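Long-range contacts in shikimate 5'-dehydrogenase (Methanocaldococcus jannaschii, PDB 1NVT), which catalyses the NADP-dependent, reversible reduction of 3-dehydroshikimate to shikimate in the pathway to the aromatic amino acids: residues A[35-40]-A[268-273]; A[123-128]-A[148-153]. All blocks are in the same frame, centred on the assembly; numbering follows the deposited sequence.

Contact 1 (A[35-40]-A[268-273]); sequences KDKGLN and TGVEPN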
loop_
_atom_site.group_PDB
_atom_site.type_symbol
_atom_site.label_atom_id
_atom_site.label_comp_id
_atom_site.label_asym_id
_atom_site.label_seq_id
_atom_site.Cartn_x
_atom_site.Cartn_y
_atom_site.Cartn_z
ATOM N N LYS A 35 -5.247 -10.195 9.944
ATOM C CA LYS A 35 -4.925 -10.241 11.363
ATOM C C LYS A 35 -5.189 -11.626 11.929
ATOM O O LYS A 35 -4.283 -12.272 12.459
ATOM C CB LYS A 35 -5.751 -9.225 12.148
ATOM C CG LYS A 35 -5.347 -7.781 11.939
ATOM C CD LYS A 35 -5.507 -6.988 13.235
ATOM C CE LYS A 35 -4.290 -7.159 14.149
ATOM N NZ LYS A 35 -3.983 -8.580 14.526
ATOM N N ASP A 36 -6.437 -12.073 11.809
ATOM C CA ASP A 36 -6.857 -13.381 12.306
ATOM C C ASP A 36 -5.836 -14.477 12.005
ATOM O O ASP A 36 -5.441 -15.218 12.907
ATOM C CB ASP A 36 -8.212 -13.767 11.699
ATOM C CG ASP A 36 -8.802 -15.014 12.338
ATOM O OD1 ASP A 36 -9.182 -14.950 13.529
ATOM O OD2 ASP A 36 -8.880 -16.057 11.652
ATOM N N LYS A 37 -5.417 -14.578 10.743
ATOM C CA LYS A 37 -4.441 -15.583 10.326
ATOM C C LYS A 37 -2.999 -15.133 10.576
ATOM O O LYS A 37 -2.047 -15.812 10.172
ATOM C CB LYS A 37 -4.628 -15.915 8.839
ATOM C CG LYS A 37 -5.244 -17.292 8.570
ATOM C CD LYS A 37 -6.569 -17.477 9.296
ATOM C CE LYS A 37 -7.017 -18.930 9.265
ATOM N NZ LYS A 37 -8.266 -19.137 10.059
ATOM N N GLY A 38 -2.845 -13.990 11.244
ATOM C CA GLY A 38 -1.521 -13.465 11.550
ATOM C C GLY A 38 -0.621 -13.194 10.353
ATOM O O GLY A 38 0.605 -13.313 10.451
ATOM N N LEU A 39 -1.212 -12.826 9.217
ATOM C CA LEU A 39 -0.426 -12.540 8.021
ATOM C C LEU A 39 -0.062 -11.063 7.964
ATOM O O LEU A 39 -0.898 -10.202 8.265
ATOM C CB LEU A 39 -1.210 -12.935 6.774
ATOM C CG LEU A 39 -1.352 -14.446 6.580
ATOM C CD1 LEU A 39 -2.354 -14.724 5.466
ATOM C CD2 LEU A 39 0.024 -15.058 6.272
ATOM N N ASN A 40 1.182 -10.776 7.579
ATOM C CA ASN A 40 1.667 -9.401 7.504
ATOM C C ASN A 40 1.386 -8.742 6.144
ATOM O O ASN A 40 2.299 -8.480 5.356
ATOM C CB ASN A 40 3.168 -9.361 7.815
ATOM C CG ASN A 40 3.688 -7.945 8.043
ATOM O OD1 ASN A 40 4.892 -7.734 8.225
ATOM N ND2 ASN A 40 2.788 -6.971 8.038
ATOM N N THR A 268 -2.324 -15.022 -0.545
ATOM C CA THR A 268 -1.601 -15.574 0.594
ATOM C C THR A 268 -1.316 -17.070 0.603
ATOM O O THR A 268 -0.428 -17.532 1.328
ATOM C CB THR A 268 -2.354 -15.255 1.888
ATOM O OG1 THR A 268 -3.645 -15.875 1.848
ATOM C CG2 THR A 268 -2.542 -13.740 2.037
ATOM N N GLY A 269 -2.068 -17.831 -0.182
ATOM C CA GLY A 269 -1.867 -19.267 -0.205
ATOM C C GLY A 269 -2.526 -19.905 1.003
ATOM O O GLY A 269 -2.365 -21.100 1.247
ATOM N N VAL A 270 -3.270 -19.108 1.767
ATOM C CA VAL A 270 -3.944 -19.626 2.952
ATOM C C VAL A 270 -5.422 -19.281 2.910
ATOM O O VAL A 270 -5.805 -18.227 2.403
ATOM C CB VAL A 270 -3.339 -19.051 4.265
ATOM C CG1 VAL A 270 -1.825 -19.128 4.219
ATOM C CG2 VAL A 270 -3.796 -17.627 4.479
ATOM N N GLU A 271 -6.251 -20.174 3.442
ATOM C CA GLU A 271 -7.685 -19.939 3.456
ATOM C C GLU A 271 -8.061 -19.088 4.660
ATOM O O GLU A 271 -7.640 -19.348 5.783
ATOM C CB GLU A 271 -8.455 -21.262 3.470
ATOM C CG GLU A 271 -8.291 -22.068 2.189
ATOM C CD GLU A 271 -9.271 -23.227 2.088
ATOM O OE1 GLU A 271 -9.315 -24.060 3.019
ATOM O OE2 GLU A 271 -9.997 -23.306 1.070
ATOM N N PRO A 272 -8.860 -18.047 4.431
ATOM C CA PRO A 272 -9.297 -17.136 5.489
ATOM C C PRO A 272 -10.528 -17.613 6.252
ATOM O O PRO A 272 -11.285 -18.456 5.773
ATOM C CB PRO A 272 -9.549 -15.847 4.724
ATOM C CG PRO A 272 -10.112 -16.369 3.424
ATOM C CD PRO A 272 -9.260 -17.559 3.099
ATOM N N ASN A 273 -10.721 -17.065 7.445
ATOM C CA ASN A 273 -11.864 -17.419 8.269
ATOM C C ASN A 273 -13.106 -16.652 7.802
ATOM O O ASN A 273 -13.181 -15.427 7.930
ATOM C CB ASN A 273 -11.571 -17.100 9.735
ATOM C CG ASN A 273 -12.718 -17.469 10.651
ATOM O OD1 ASN A 273 -13.859 -17.049 10.436
ATOM N ND2 ASN A 273 -12.424 -18.251 11.684
#
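Leu39 lays its CD1 methyl against the side chains of Val270 and Thr268, with CD1 3.4 Å from Val270 CG2 and 3.6 Å from Thr268 CG2. The leucine and the valine reach toward each other and meet methyl to methyl, whereas Thr268 crosses the leucine tip at a slant. The threonine is fixed in rotation: chi1 of 62° sets OG1 between the backbone N and the carbonyl carbon, where it accepts from Val270 N at 3.3 Å to form an ST turn and is also hydrogen-bonded to Phe264 O. A serine in place of Thr268 could keep these bonds but would probably leave Leu39 CD1 without one of its two methyl partners. The ends of two helices and the start of a third meet here. Helix 26-36 of the substrate-binding domain stops in a Schellman motif with Gly38 as C-prime residue, and 268-273 links helix 253-268 to helix 274-285. Phe264 of helix 253-268 touches both Leu39 and Val270. Lys37, its chain bent at chi2 (55°), runs on past Val270, bringing CE within 3.6 Å of Glu271 O and NZ within 3.9 Å of Asn273 CB. That NZ forms a salt bridge of 3.5 Å with Asp36 OD2, which itself lies 3.5 Å from Asn273 CB. The carboxylate and amide planes stand 83° apart, and Asn273, the N-cap of helix 274-285, turns OD1 to Val276 N.

Contact 2 (A[123-128]-A[148-153]); sequences IGRVKD and AKDNNI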
loop_
_atom_site.group_PDB
_atom_site.type_symbol
_atom_site.label_atom_id
_atom_site.label_comp_id
_atom_site.label_asym_id
_atom_site.label_seq_id
_atom_site.Cartn_x
_atom_site.Cartn_y
_atom_site.Cartn_z
ATOM N N ILE A 123 -26.213 -25.119 0.842
ATOM C CA ILE A 123 -27.114 -26.197 0.418
ATOM C C ILE A 123 -26.384 -27.358 -0.253
ATOM O O ILE A 123 -26.997 -28.170 -0.947
ATOM C CB ILE A 123 -28.195 -25.692 -0.580
ATOM C CG1 ILE A 123 -27.526 -25.209 -1.873
ATOM C CG2 ILE A 123 -29.038 -24.592 0.059
ATOM C CD1 ILE A 123 -28.507 -24.807 -2.957
ATOM N N GLY A 124 -25.075 -27.429 -0.054
ATOM C CA GLY A 124 -24.295 -28.502 -0.639
ATOM C C GLY A 124 -24.111 -28.416 -2.141
ATOM O O GLY A 124 -24.758 -27.617 -2.820
ATOM N N ARG A 125 -23.215 -29.261 -2.645
ATOM C CA ARG A 125 -22.879 -29.350 -4.063
ATOM C C ARG A 125 -24.069 -29.043 -4.971
ATOM O O ARG A 125 -25.176 -29.526 -4.739
ATOM C CB ARG A 125 -22.361 -30.757 -4.372
ATOM C CG ARG A 125 -21.707 -30.923 -5.730
ATOM C CD ARG A 125 -20.257 -30.476 -5.685
ATOM N NE ARG A 125 -19.534 -30.757 -6.926
ATOM C CZ ARG A 125 -19.767 -30.154 -8.089
ATOM N NH1 ARG A 125 -19.053 -30.484 -9.159
ATOM N NH2 ARG A 125 -20.707 -29.218 -8.186
ATOM N N VAL A 126 -23.830 -28.234 -5.999
ATOM C CA VAL A 126 -24.871 -27.874 -6.956
ATOM C C VAL A 126 -24.483 -28.320 -8.366
ATOM O O VAL A 126 -23.644 -27.709 -9.035
ATOM C CB VAL A 126 -25.152 -26.353 -6.955
ATOM C CG1 VAL A 126 -26.042 -25.982 -8.140
ATOM C CG2 VAL A 126 -25.830 -25.959 -5.652
ATOM N N LYS A 127 -25.109 -29.407 -8.797
ATOM C CA LYS A 127 -24.870 -29.983 -10.109
ATOM C C LYS A 127 -26.202 -30.551 -10.598
ATOM O O LYS A 127 -27.071 -30.910 -9.794
ATOM C CB LYS A 127 -23.809 -31.086 -10.001
ATOM C CG LYS A 127 -23.234 -31.551 -11.330
ATOM C CD LYS A 127 -22.018 -32.462 -11.148
ATOM C CE LYS A 127 -22.387 -33.817 -10.558
ATOM N NZ LYS A 127 -22.931 -33.714 -9.179
ATOM N N ASP A 128 -26.362 -30.608 -11.917
ATOM C CA ASP A 128 -27.586 -31.121 -12.524
ATOM C C ASP A 128 -28.821 -30.626 -11.779
ATOM O O ASP A 128 -29.429 -31.356 -10.995
ATOM C CB ASP A 128 -27.563 -32.650 -12.541
ATOM C CG ASP A 128 -26.427 -33.202 -13.380
ATOM O OD1 ASP A 128 -26.136 -34.413 -13.268
ATOM O OD2 ASP A 128 -25.826 -32.422 -14.157
ATOM N N ALA A 148 -23.389 -22.892 -15.137
ATOM C CA ALA A 148 -23.755 -23.563 -16.380
ATOM C C ALA A 148 -22.804 -24.713 -16.670
ATOM O O ALA A 148 -23.083 -25.557 -17.525
ATOM C CB ALA A 148 -23.742 -22.580 -17.541
ATOM N N LYS A 149 -21.678 -24.741 -15.960
ATOM C CA LYS A 149 -20.685 -25.800 -16.148
ATOM C C LYS A 149 -21.277 -27.174 -15.848
ATOM O O LYS A 149 -20.900 -28.171 -16.471
ATOM C CB LYS A 149 -19.474 -25.582 -15.231
ATOM C CG LYS A 149 -18.625 -24.374 -15.567
ATOM C CD LYS A 149 -17.440 -24.272 -14.620
ATOM C CE LYS A 149 -16.491 -23.160 -15.039
ATOM N NZ LYS A 149 -15.270 -23.134 -14.183
ATOM N N ASP A 150 -22.207 -27.213 -14.898
ATOM C CA ASP A 150 -22.821 -28.464 -14.487
ATOM C C ASP A 150 -24.300 -28.345 -14.135
ATOM O O ASP A 150 -24.844 -29.197 -13.427
ATOM C CB ASP A 150 -22.055 -29.021 -13.287
ATOM C CG ASP A 150 -22.078 -28.084 -12.089
ATOM O OD1 ASP A 150 -21.314 -28.325 -11.134
ATOM O OD2 ASP A 150 -22.865 -27.112 -12.095
ATOM N N ASN A 151 -24.952 -27.293 -14.617
ATOM C CA ASN A 151 -26.372 -27.109 -14.340
ATOM C C ASN A 151 -27.150 -26.585 -15.537
ATOM O O ASN A 151 -26.584 -26.086 -16.512
ATOM C CB ASN A 151 -26.578 -26.141 -13.169
ATOM C CG ASN A 151 -26.286 -26.772 -11.822
ATOM O OD1 ASN A 151 -27.027 -27.637 -11.354
ATOM N ND2 ASN A 151 -25.201 -26.336 -11.186
ATOM N N ASN A 152 -28.465 -26.727 -15.451
ATOM C CA ASN A 152 -29.362 -26.230 -16.480
ATOM C C ASN A 152 -29.698 -24.821 -16.005
ATOM O O ASN A 152 -30.294 -24.643 -14.939
ATOM C CB ASN A 152 -30.638 -27.074 -16.540
ATOM C CG ASN A 152 -30.390 -28.479 -17.066
ATOM O OD1 ASN A 152 -31.247 -29.357 -16.939
ATOM N ND2 ASN A 152 -29.220 -28.696 -17.671
ATOM N N ILE A 153 -29.302 -23.821 -16.780
ATOM C CA ILE A 153 -29.568 -22.446 -16.389
ATOM C C ILE A 153 -30.464 -21.736 -17.388
ATOM O O ILE A 153 -30.409 -21.993 -18.595
ATOM C CB ILE A 153 -28.254 -21.637 -16.246
ATOM C CG1 ILE A 153 -27.603 -21.445 -17.619
ATOM C CG2 ILE A 153 -27.282 -22.376 -15.329
ATOM C CD1 ILE A 153 -26.404 -20.518 -17.604
#
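Across the two loops the backbones come closest at Asp128 and Asn151, with CA atoms 4.6 Å apart, and Asp128 N donates to Asp150 O (2.6 Å) nearly in line with the carbonyl bond. Beside this link the Asn151 amide reaches over Val126: ND2 gives a hydrogen bond of 3.0 Å to Val126 O, arriving well above the carbonyl plane, and also lies 3.2 Å from Val126 CG1. Asp150 faces the other loop, its CG lodged between its own backbone N and carbonyl carbon (chi1 61°). From there OD1 receives Arg125 NH2 at 3.1 Å in a salt bridge that is nearly straight (165°), lying at the edge of the guanidinium and close to its plane. Lys127 crosses Asp150 at about a right angle, CG 3.4 Å from Asp150 CB. Asp150 OD1 and OD2 each lie 3.2 Å from Val126 O, acceptor against acceptor; Arg116 of helix 111-123, paired with Asp150 OD2 and donating to Val126 O, probably offsets this. In this Rossmann-type domain the contact closes the base of a beta-alpha-beta crossover, strand 130-134, helix 138-147, strand 152-156; Val126 and Asn151 both rest on Ile131, and Asn152 continues the pairing through backbone bonds to Lys129 and Ile131.

How the contacts relate
From the N terminus the chain first passes through 35-40, at the end of helix 26-36 in the substrate-binding domain. It then completes that domain's mixed sheet and enters the NADP-binding domain along helix 111-123. Contact 2 closes a short loop there, 19 residues between its segments, around strand 130-134 and helix 138-147. The chain goes on through the rest of the parallel sheet and returns by helix 253-268 to 268-273, where contact 1 closes a loop of 227 residues. Contact 2 is therefore nested inside contact 1. Their centres lie 30 Å apart and their nearest atoms about 14 Å. Contact 1 joins the C-terminal helices to the first domain; contact 2 ties neighbouring strands within the second.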